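Local coordinates for protein GNA33 (Neisseria gonorrhoeae FA 1090, PDB 2G5D) that probably cleaves the glycosidic bond between N-acetylmuramic acid and N-acetylglucosamine in peptidoglycan, leaving a 1,6-anhydro ring on the muramic acid, as a lytic transglycosylase, at residues Y210-R213 with N214-N217; V235-F238 with F239-Q243; K292-M295 with R296-Q300; L302-V305 with L306-P310. All blocks are in the same frame, centred on the assembly; numbering follows the deposited sequence.

Interaction 1 of 4, residues Y210-R213 with N214-N217; sequences YHTR and NQIN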
loop_
_atom_site.group_PDB
_atom_site.type_symbol
_atom_site.label_atom_id
_atom_site.label_comp_id
_atom_site.label_asym_id
_atom_site.label_seq_id
_atom_site.Cartn_x
_atom_site.Cartn_y
_atom_site.Cartn_z
ATOM N N TYR A 210 8.388 15.068 16.220
ATOM C CA TYR A 210 7.515 15.956 15.474
ATOM C C TYR A 210 6.092 15.925 16.044
ATOM O O TYR A 210 5.752 15.045 16.849
ATOM C CB TYR A 210 7.525 15.673 13.952
ATOM C CG TYR A 210 7.176 16.919 13.173
ATOM C CD1 TYR A 210 5.904 17.096 12.615
ATOM C CD2 TYR A 210 8.096 17.964 13.064
ATOM C CE1 TYR A 210 5.575 18.275 11.941
ATOM C CE2 TYR A 210 7.783 19.130 12.399
ATOM C CZ TYR A 210 6.520 19.282 11.837
ATOM O OH TYR A 210 6.221 20.456 11.191
ATOM N N HIS A 211 5.287 16.907 15.647
ATOM C CA HIS A 211 3.911 17.072 16.117
ATOM C C HIS A 211 3.038 15.832 15.867
ATOM O O HIS A 211 3.204 15.120 14.876
ATOM C CB HIS A 211 3.285 18.301 15.457
ATOM C CG HIS A 211 3.973 19.589 15.792
ATOM N ND1 HIS A 211 3.893 20.174 17.037
ATOM C CD2 HIS A 211 4.730 20.420 15.034
ATOM C CE1 HIS A 211 4.578 21.302 17.037
ATOM N NE2 HIS A 211 5.097 21.475 15.835
ATOM N N THR A 212 2.117 15.590 16.798
ATOM C CA THR A 212 1.192 14.458 16.751
ATOM C C THR A 212 -0.069 14.900 16.030
ATOM O O THR A 212 -0.290 16.104 15.866
ATOM C CB THR A 212 0.794 14.003 18.172
ATOM O OG1 THR A 212 0.277 15.126 18.893
ATOM C CG2 THR A 212 1.975 13.416 18.928
ATOM N N ARG A 213 -0.888 13.932 15.605
ATOM C CA ARG A 213 -2.169 14.225 14.939
ATOM C C ARG A 213 -3.025 15.222 15.717
ATOM O O ARG A 213 -3.550 16.162 15.136
ATOM C CB ARG A 213 -2.983 12.952 14.690
ATOM C CG ARG A 213 -4.302 13.203 13.970
ATOM C CD ARG A 213 -5.023 11.918 13.643
ATOM N NE ARG A 213 -4.306 11.118 12.656
ATOM C CZ ARG A 213 -4.394 11.262 11.329
ATOM N NH1 ARG A 213 -5.189 12.174 10.773
ATOM N NH2 ARG A 213 -3.685 10.464 10.554
ATOM N N ASN A 214 -3.155 15.013 17.024
ATOM C CA ASN A 214 -3.976 15.900 17.854
ATOM C C ASN A 214 -3.487 17.345 17.817
ATOM O O ASN A 214 -4.296 18.269 17.773
ATOM C CB ASN A 214 -4.063 15.405 19.307
ATOM C CG ASN A 214 -4.902 16.314 20.183
ATOM O OD1 ASN A 214 -4.442 16.796 21.221
ATOM N ND2 ASN A 214 -6.139 16.572 19.761
ATOM N N GLN A 215 -2.169 17.528 17.830
ATOM C CA GLN A 215 -1.563 18.858 17.803
ATOM C C GLN A 215 -1.726 19.537 16.443
ATOM O O GLN A 215 -2.008 20.738 16.380
ATOM C CB GLN A 215 -0.081 18.773 18.176
ATOM C CG GLN A 215 0.167 18.291 19.586
ATOM C CD GLN A 215 1.638 18.098 19.871
ATOM O OE1 GLN A 215 2.365 17.509 19.069
ATOM N NE2 GLN A 215 2.092 18.612 21.005
ATOM N N ILE A 216 -1.561 18.757 15.374
ATOM C CA ILE A 216 -1.748 19.213 13.996
ATOM C C ILE A 216 -3.212 19.551 13.732
ATOM O O ILE A 216 -3.519 20.567 13.095
ATOM C CB ILE A 216 -1.242 18.139 12.976
ATOM C CG1 ILE A 216 0.271 17.888 13.162
ATOM C CG2 ILE A 216 -1.551 18.544 11.548
ATOM C CD1 ILE A 216 0.798 16.564 12.523
ATOM N N ASN A 217 -4.115 18.688 14.197
ATOM C CA ASN A 217 -5.536 18.996 14.184
ATOM C C ASN A 217 -5.819 20.338 14.855
ATOM O O ASN A 217 -6.640 21.134 14.373
ATOM C CB ASN A 217 -6.323 17.906 14.909
ATOM C CG ASN A 217 -6.528 16.662 14.070
ATOM O OD1 ASN A 217 -7.053 15.672 14.572
ATOM N ND2 ASN A 217 -6.132 16.701 12.796
HETATM O O HOH W 1 4.839 16.063 19.767
HETATM O O HOH W 2 -7.068 14.037 11.883
#
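Q215 folds back against T212 where the loop enters the helix. Its CB lies 3.5 Å from T212 O, and its CG comes within 3.2 Å of T212 OG1, a snug carbon-oxygen contact. With CG anti to the carbonyl carbon (chi1 -64°) and the chain extended beyond it, CD continues past the threonine hydroxyl and delivers OE1 to the backbone. There T212 N donates to OE1 at 3.0 Å, in the plane of the amide carbonyl and on a lone pair, with a nearly straight N-H...O angle of 167°. T212 OG1 lies 3.2 Å from Q215 OE1, at most a weak bond whose proton is not settled. OE1 also accepts from a water that donates to Y210 O, which ties the loop after strand 206-209 to the helix. OE1 further lies at the edge of the H211 ring, 3.7 Å from ND1; the far nitrogen of that ring, NE2, bonds K224. I216 CG1 also rests 3.8 Å from H211 CB. R213 NH1 and N217 ND2 share a second water, lying at the edge of the guanidinium, while I216 N and N217 N reach T212 O and R213 O in the first helical backbone bonds. T212 is thus the N-cap of helix 213-217, and the bond from the N-cap amide to the side chain three residues on is one half of a capping box.

Interaction 2 of 4, residues V235-F238 with F239-Q243; sequences VELF and FMHIQ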
loop_
_atom_site.group_PDB
_atom_site.type_symbol
_atom_site.label_atom_id
_atom_site.label_comp_id
_atom_site.label_asym_id
_atom_site.label_seq_id
_atom_site.Cartn_x
_atom_site.Cartn_y
_atom_site.Cartn_z
ATOM N N VAL A 235 -13.318 13.082 8.800
ATOM C CA VAL A 235 -13.261 11.623 8.967
ATOM C C VAL A 235 -12.847 10.963 7.649
ATOM O O VAL A 235 -11.983 10.071 7.643
ATOM C CB VAL A 235 -14.596 11.022 9.513
ATOM C CG1 VAL A 235 -14.539 9.482 9.549
ATOM C CG2 VAL A 235 -14.894 11.567 10.891
ATOM N N GLU A 236 -13.432 11.417 6.540
ATOM C CA GLU A 236 -12.965 10.985 5.220
ATOM C C GLU A 236 -11.492 11.314 5.016
ATOM O O GLU A 236 -10.765 10.513 4.414
ATOM C CB GLU A 236 -13.808 11.545 4.066
ATOM C CG GLU A 236 -15.216 10.992 3.981
ATOM C CD GLU A 236 -15.938 11.414 2.713
ATOM O OE1 GLU A 236 -16.977 12.062 2.818
ATOM O OE2 GLU A 236 -15.476 11.102 1.596
ATOM N N LEU A 237 -11.036 12.464 5.519
ATOM C CA LEU A 237 -9.603 12.794 5.423
ATOM C C LEU A 237 -8.784 11.869 6.292
ATOM O O LEU A 237 -7.666 11.485 5.928
ATOM C CB LEU A 237 -9.308 14.221 5.864
ATOM C CG LEU A 237 -8.283 15.071 5.107
ATOM C CD1 LEU A 237 -7.618 16.101 6.055
ATOM C CD2 LEU A 237 -7.239 14.277 4.259
ATOM N N PHE A 238 -9.342 11.527 7.454
ATOM C CA PHE A 238 -8.655 10.691 8.408
ATOM C C PHE A 238 -8.356 9.357 7.740
ATOM O O PHE A 238 -7.232 8.863 7.808
ATOM C CB PHE A 238 -9.491 10.509 9.684
ATOM C CG PHE A 238 -8.814 9.660 10.727
ATOM C CD1 PHE A 238 -8.058 10.250 11.733
ATOM C CD2 PHE A 238 -8.920 8.281 10.693
ATOM C CE1 PHE A 238 -7.421 9.478 12.696
ATOM C CE2 PHE A 238 -8.278 7.496 11.644
ATOM C CZ PHE A 238 -7.531 8.097 12.647
ATOM N N PHE A 239 -9.363 8.798 7.072
ATOM C CA PHE A 239 -9.229 7.509 6.375
ATOM C C PHE A 239 -8.346 7.510 5.114
ATOM O O PHE A 239 -7.773 6.477 4.770
ATOM C CB PHE A 239 -10.610 6.905 6.111
ATOM C CG PHE A 239 -11.157 6.147 7.286
ATOM C CD1 PHE A 239 -11.840 6.811 8.308
ATOM C CD2 PHE A 239 -10.973 4.761 7.385
ATOM C CE1 PHE A 239 -12.332 6.119 9.406
ATOM C CE2 PHE A 239 -11.455 4.062 8.486
ATOM C CZ PHE A 239 -12.143 4.742 9.495
ATOM N N MET A 240 -8.218 8.655 4.443
ATOM C CA MET A 240 -7.195 8.826 3.402
ATOM C C MET A 240 -5.808 8.610 3.979
ATOM O O MET A 240 -4.953 8.003 3.319
ATOM C CB MET A 240 -7.257 10.215 2.758
ATOM C CG MET A 240 -6.412 10.357 1.484
ATOM S SD MET A 240 -6.594 11.974 0.690
ATOM C CE MET A 240 -5.378 12.955 1.562
ATOM N N HIS A 241 -5.582 9.104 5.201
ATOM C CA HIS A 241 -4.323 8.859 5.910
ATOM C C HIS A 241 -4.098 7.354 6.096
ATOM O O HIS A 241 -2.999 6.861 5.864
ATOM C CB HIS A 241 -4.310 9.550 7.275
ATOM C CG HIS A 241 -3.926 10.998 7.237
ATOM N ND1 HIS A 241 -4.658 11.949 6.556
ATOM C CD2 HIS A 241 -2.923 11.667 7.853
ATOM C CE1 HIS A 241 -4.104 13.135 6.730
ATOM N NE2 HIS A 241 -3.049 12.991 7.512
ATOM N N ILE A 242 -5.157 6.636 6.478
ATOM C CA ILE A 242 -5.094 5.182 6.679
ATOM C C ILE A 242 -4.736 4.403 5.407
ATOM O O ILE A 242 -4.023 3.397 5.487
ATOM C CB ILE A 242 -6.395 4.613 7.355
ATOM C CG1 ILE A 242 -6.631 5.287 8.708
ATOM C CG2 ILE A 242 -6.295 3.090 7.565
ATOM C CD1 ILE A 242 -7.995 5.037 9.290
ATOM N N GLN A 243 -5.208 4.853 4.242
ATOM C CA GLN A 243 -4.819 4.205 2.971
ATOM C C GLN A 243 -3.487 4.733 2.430
ATOM O O GLN A 243 -2.807 4.047 1.671
ATOM C CB GLN A 243 -5.914 4.309 1.898
ATOM C CG GLN A 243 -7.257 3.640 2.258
ATOM C CD GLN A 243 -7.302 2.114 2.069
ATOM O OE1 GLN A 243 -6.352 1.477 1.592
ATOM N NE2 GLN A 243 -8.429 1.528 2.438
#
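From V235, E236 and L237 the carbonyls accept the amides of F239, M240 and H241 in regular i to i+4 fashion, and the following bond, I242 N to F238 O, is a weak one at 3.3 Å. H241 uses L237 O twice. Besides its backbone N, its ring nitrogen ND1 donates to that oxygen at 3.1 Å, approaching from above the carbonyl plane, and the two donors come from opposite faces of it. This second bond fixes the rotation of the imidazole, whose ring meets Y312 and F315 edge to face. Next to it, L237 CD2 and M240 CE touch at 3.5 Å, both side chains also packing on I140.

This is a regular alpha-helical ladder, and helix 234-243, in the MltA-specific insert, is packed between helix 288-297, at V235 and F239, and strands 116-129 and 138-141, at M240.

On the flank of F238, the ring swings out anti to its own backbone N (chi1 -179°) and turns an edge toward the face of F239 in an offset edge-to-face pair, centroids 5.9 Å apart and planes at 65°. I242 joins both rings: its CD1 comes to 3.4 Å from F238 CE2 and lies over the rim of one face of F239. V235 runs side by side with F239, V235 CG1 being 4.0 Å from F239 CD1, and the edge of the F239 ring looks onto the V235 carbonyl, F239 CD1 sitting 3.3 Å from V235 O.

Interaction 3 of 4, residues K292-M295 with R296-Q300; sequences KAYM and RQNPQ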
loop_
_atom_site.group_PDB
_atom_site.type_symbol
_atom_site.label_atom_id
_atom_site.label_comp_id
_atom_site.label_asym_id
_atom_site.label_seq_id
_atom_site.Cartn_x
_atom_site.Cartn_y
_atom_site.Cartn_z
ATOM N N LYS A 292 -18.221 8.654 10.188
ATOM C CA LYS A 292 -18.605 9.902 9.558
ATOM C C LYS A 292 -19.995 10.371 10.025
ATOM O O LYS A 292 -20.165 11.544 10.383
ATOM C CB LYS A 292 -18.546 9.770 8.034
ATOM C CG LYS A 292 -18.965 11.021 7.288
ATOM C CD LYS A 292 -19.027 10.768 5.801
ATOM C CE LYS A 292 -19.525 12.002 5.096
ATOM N NZ LYS A 292 -19.398 11.894 3.629
ATOM N N ALA A 293 -20.964 9.450 10.042
ATOM C CA ALA A 293 -22.333 9.757 10.473
ATOM C C ALA A 293 -22.434 10.033 11.982
ATOM O O ALA A 293 -23.154 10.955 12.403
ATOM C CB ALA A 293 -23.296 8.652 10.051
ATOM N N TYR A 294 -21.706 9.254 12.787
ATOM C CA TYR A 294 -21.649 9.486 14.232
ATOM C C TYR A 294 -21.088 10.883 14.555
ATOM O O TYR A 294 -21.559 11.558 15.468
ATOM C CB TYR A 294 -20.835 8.393 14.951
ATOM C CG TYR A 294 -20.659 8.652 16.441
ATOM C CD1 TYR A 294 -21.553 8.127 17.369
ATOM C CD2 TYR A 294 -19.609 9.449 16.917
ATOM C CE1 TYR A 294 -21.404 8.379 18.738
ATOM C CE2 TYR A 294 -19.451 9.703 18.270
ATOM C CZ TYR A 294 -20.349 9.169 19.177
ATOM O OH TYR A 294 -20.192 9.425 20.528
ATOM N N MET A 295 -20.092 11.304 13.784
ATOM C CA MET A 295 -19.390 12.563 14.008
ATOM C C MET A 295 -20.214 13.787 13.579
ATOM O O MET A 295 -20.128 14.864 14.198
ATOM C CB MET A 295 -18.050 12.523 13.269
ATOM C CG MET A 295 -16.831 12.777 14.146
ATOM S SD MET A 295 -16.884 12.089 15.817
ATOM C CE MET A 295 -16.182 10.452 15.640
ATOM N N ARG A 296 -21.008 13.617 12.522
ATOM C CA ARG A 296 -21.909 14.666 12.067
ATOM C C ARG A 296 -23.006 14.902 13.115
ATOM O O ARG A 296 -23.441 16.039 13.321
ATOM C CB ARG A 296 -22.506 14.320 10.694
ATOM C CG ARG A 296 -22.640 15.515 9.738
ATOM C CD ARG A 296 -21.288 15.948 9.125
ATOM N NE ARG A 296 -21.121 15.507 7.734
ATOM C CZ ARG A 296 -20.096 15.844 6.941
ATOM N NH1 ARG A 296 -19.120 16.638 7.379
ATOM N NH2 ARG A 296 -20.048 15.391 5.692
ATOM N N GLN A 297 -23.420 13.824 13.783
ATOM C CA GLN A 297 -24.382 13.884 14.886
ATOM C C GLN A 297 -23.724 14.259 16.222
ATOM O O GLN A 297 -24.403 14.728 17.137
ATOM C CB GLN A 297 -25.127 12.547 15.054
ATOM C CG GLN A 297 -25.946 12.046 13.839
ATOM C CD GLN A 297 -27.127 12.942 13.445
ATOM O OE1 GLN A 297 -27.225 13.368 12.294
ATOM N NE2 GLN A 297 -28.028 13.213 14.389
ATOM N N ASN A 298 -22.409 14.054 16.328
ATOM C CA ASN A 298 -21.671 14.251 17.587
ATOM C C ASN A 298 -20.359 15.042 17.473
ATOM O O ASN A 298 -19.287 14.517 17.791
ATOM C CB ASN A 298 -21.408 12.904 18.252
ATOM C CG ASN A 298 -22.669 12.264 18.759
ATOM O OD1 ASN A 298 -23.161 12.600 19.841
ATOM N ND2 ASN A 298 -23.215 11.348 17.977
ATOM N N PRO A 299 -20.451 16.328 17.067
ATOM C CA PRO A 299 -19.278 17.200 16.900
ATOM C C PRO A 299 -18.440 17.374 18.181
ATOM O O PRO A 299 -17.255 17.705 18.099
ATOM C CB PRO A 299 -19.896 18.544 16.485
ATOM C CG PRO A 299 -21.335 18.470 16.949
ATOM C CD PRO A 299 -21.710 17.042 16.765
ATOM N N GLN A 300 -19.058 17.152 19.344
ATOM C CA GLN A 300 -18.375 17.249 20.645
ATOM C C GLN A 300 -17.330 16.138 20.908
ATOM O O GLN A 300 -16.569 16.211 21.884
ATOM C CB GLN A 300 -19.418 17.316 21.783
ATOM C CG GLN A 300 -19.916 15.963 22.334
ATOM C CD GLN A 300 -20.951 15.270 21.464
ATOM O OE1 GLN A 300 -21.404 15.804 20.453
ATOM N NE2 GLN A 300 -21.331 14.066 21.859
#
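N298 lays its amide over one face of the Y294 ring, the two planes only 22° from parallel. Its ND2 sits 3.5 Å above the ring plane, displaced toward the rim, and its CB makes a CH-pi contact, 4.1 Å from the ring centroid. The amide is held there by a bond of its own: ND2 donates to Y294 O at 3.0 Å, on a lone pair in the carbonyl plane, and so satisfies a carbonyl in the last turn of the helix, N298 being the first residue to leave helical geometry. On the other branch of the amide, N298 OD1 accepts from Q300 NE2 at 3.1 Å, so both polar atoms are engaged. Two residues earlier along the helix, K292 and R296 run side by side and point the same way, with K292 CE 3.5 Å from R296 NH2. Their like charges are probably eased by acidic partners, E236 for K292 and D233 for R296. M295 SD lies at the edge of the Y294 ring, in its plane. These residues close helix 288-297 on the surface of the insert; Y294 and M295 lean on M275 of helix 271-276, while K292 reaches across to helix 234-243.

Interaction 4 of 4, residues L302-V305 with L306-P310; sequences LAEV and LGQNP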
loop_
_atom_site.group_PDB
_atom_site.type_symbol
_atom_site.label_atom_id
_atom_site.label_comp_id
_atom_site.label_asym_id
_atom_site.label_seq_id
_atom_site.Cartn_x
_atom_site.Cartn_y
_atom_site.Cartn_z
ATOM N N LEU A 302 -15.356 14.788 18.103
ATOM C CA LEU A 302 -14.495 14.747 16.904
ATOM C C LEU A 302 -13.012 14.837 17.227
ATOM O O LEU A 302 -12.208 13.981 16.788
ATOM C CB LEU A 302 -14.854 15.910 15.968
ATOM C CG LEU A 302 -14.742 15.854 14.432
ATOM C CD1 LEU A 302 -14.138 17.148 13.877
ATOM C CD2 LEU A 302 -13.998 14.642 13.919
ATOM N N ALA A 303 -12.641 15.891 17.962
ATOM C CA ALA A 303 -11.239 16.135 18.332
ATOM C C ALA A 303 -10.664 14.967 19.140
ATOM O O ALA A 303 -9.617 14.407 18.788
ATOM C CB ALA A 303 -11.106 17.451 19.096
ATOM N N GLU A 304 -11.375 14.588 20.198
ATOM C CA GLU A 304 -11.002 13.480 21.074
ATOM C C GLU A 304 -10.662 12.180 20.333
ATOM O O GLU A 304 -9.635 11.552 20.594
ATOM C CB GLU A 304 -12.167 13.221 22.023
ATOM C CG GLU A 304 -12.000 12.065 22.980
ATOM C CD GLU A 304 -13.337 11.592 23.518
ATOM O OE1 GLU A 304 -14.238 12.436 23.705
ATOM O OE2 GLU A 304 -13.490 10.378 23.739
ATOM N N VAL A 305 -11.553 11.770 19.435
ATOM C CA VAL A 305 -11.470 10.477 18.783
ATOM C C VAL A 305 -10.350 10.486 17.745
ATOM O O VAL A 305 -9.499 9.585 17.753
ATOM C CB VAL A 305 -12.827 10.056 18.152
ATOM C CG1 VAL A 305 -12.650 8.861 17.214
ATOM C CG2 VAL A 305 -13.826 9.708 19.239
ATOM N N LEU A 306 -10.337 11.518 16.893
ATOM C CA LEU A 306 -9.291 11.685 15.869
ATOM C C LEU A 306 -7.895 11.812 16.485
ATOM O O LEU A 306 -6.945 11.189 16.009
ATOM C CB LEU A 306 -9.608 12.870 14.956
ATOM C CG LEU A 306 -10.331 12.589 13.625
ATOM C CD1 LEU A 306 -11.480 11.594 13.727
ATOM C CD2 LEU A 306 -10.809 13.879 13.000
ATOM N N GLY A 307 -7.785 12.584 17.565
ATOM C CA GLY A 307 -6.532 12.706 18.300
ATOM C C GLY A 307 -5.964 11.441 18.936
ATOM O O GLY A 307 -4.818 11.426 19.342
ATOM N N GLN A 308 -6.758 10.380 19.037
ATOM C CA GLN A 308 -6.264 9.115 19.600
ATOM C C GLN A 308 -5.223 8.410 18.711
ATOM O O GLN A 308 -4.404 7.638 19.208
ATOM C CB GLN A 308 -7.423 8.160 19.920
ATOM C CG GLN A 308 -8.387 8.696 20.975
ATOM C CD GLN A 308 -7.706 9.049 22.294
ATOM O OE1 GLN A 308 -6.912 8.271 22.820
ATOM N NE2 GLN A 308 -8.032 10.227 22.840
ATOM N N ASN A 309 -5.260 8.679 17.408
ATOM C CA ASN A 309 -4.267 8.156 16.447
ATOM C C ASN A 309 -3.161 9.192 16.252
ATOM O O ASN A 309 -3.300 10.074 15.402
ATOM C CB ASN A 309 -4.960 7.847 15.103
ATOM C CG ASN A 309 -4.005 7.294 14.025
ATOM O OD1 ASN A 309 -4.201 7.524 12.829
ATOM N ND2 ASN A 309 -2.988 6.568 14.445
ATOM N N PRO A 310 -2.056 9.105 17.037
ATOM C CA PRO A 310 -1.045 10.183 16.938
ATOM C C PRO A 310 -0.262 10.180 15.611
ATOM O O PRO A 310 0.407 11.174 15.272
ATOM C CB PRO A 310 -0.113 9.914 18.133
ATOM C CG PRO A 310 -0.248 8.463 18.406
ATOM C CD PRO A 310 -1.654 8.066 18.009
#
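L302 and L306 meet through their CD2 methyls at 3.4 Å, tighter than usual van der Waals contact, where a short helix runs into a type I beta turn spanning L306 to N309. The leucines cross at an angle, and L306 CB also lies 3.4 Å from L302 O, the same oxygen that accepts the backbone bond from L306 N. G307 N in turn reaches A303 O at 2.9 Å.

After these two i to i+4 bonds the pattern changes. Q308 N goes to V305 O, three residues back, a tighter step than the helical bonds before it, and meets that oxygen from above the carbonyl plane, not on a lone pair. The E304 carbonyl accepts from the side chain of Q308: NE2 donates to E304 O at 3.1 Å and 151°, with the acceptor in the plane of the glutamine amide. The bend of that chain at chi2 (-57°) is what returns the amide to the helix.

Around this first shell lie the elements that place it. V305 packs on I271, Y274 and M275 of helix 271-276, and the E304 carboxylate is held by the hydroxyls of Y274 and Y280 and by a salt bridge to R301. L306 rests on F238 of helix 234-243, whereas L302 touches P234. The turn itself is closed by N309 N and L306 O, a weak bond 3.3 Å long.

Interaction 2 is the most buried of the four and the surface lies at interaction 3, with interactions 1 and 4 between them. All sit within the range of the MltA-specific insert. Interactions 1, 3 and 4 lie at helix ends, where side-chain amides serve backbone atoms, while interaction 2 lies along a helix and adds aromatic and aliphatic packing to one imidazole-to-carbonyl bond. They also touch one another. R213 N probably bonds P310 O, joining interactions 1 and 4, and the R213 side chain packs on F238 and H241. E236 and K292 form a salt bridge between interactions 2 and 3, and M295 meets L302, linking the consecutive helices 288-297 and 302-306.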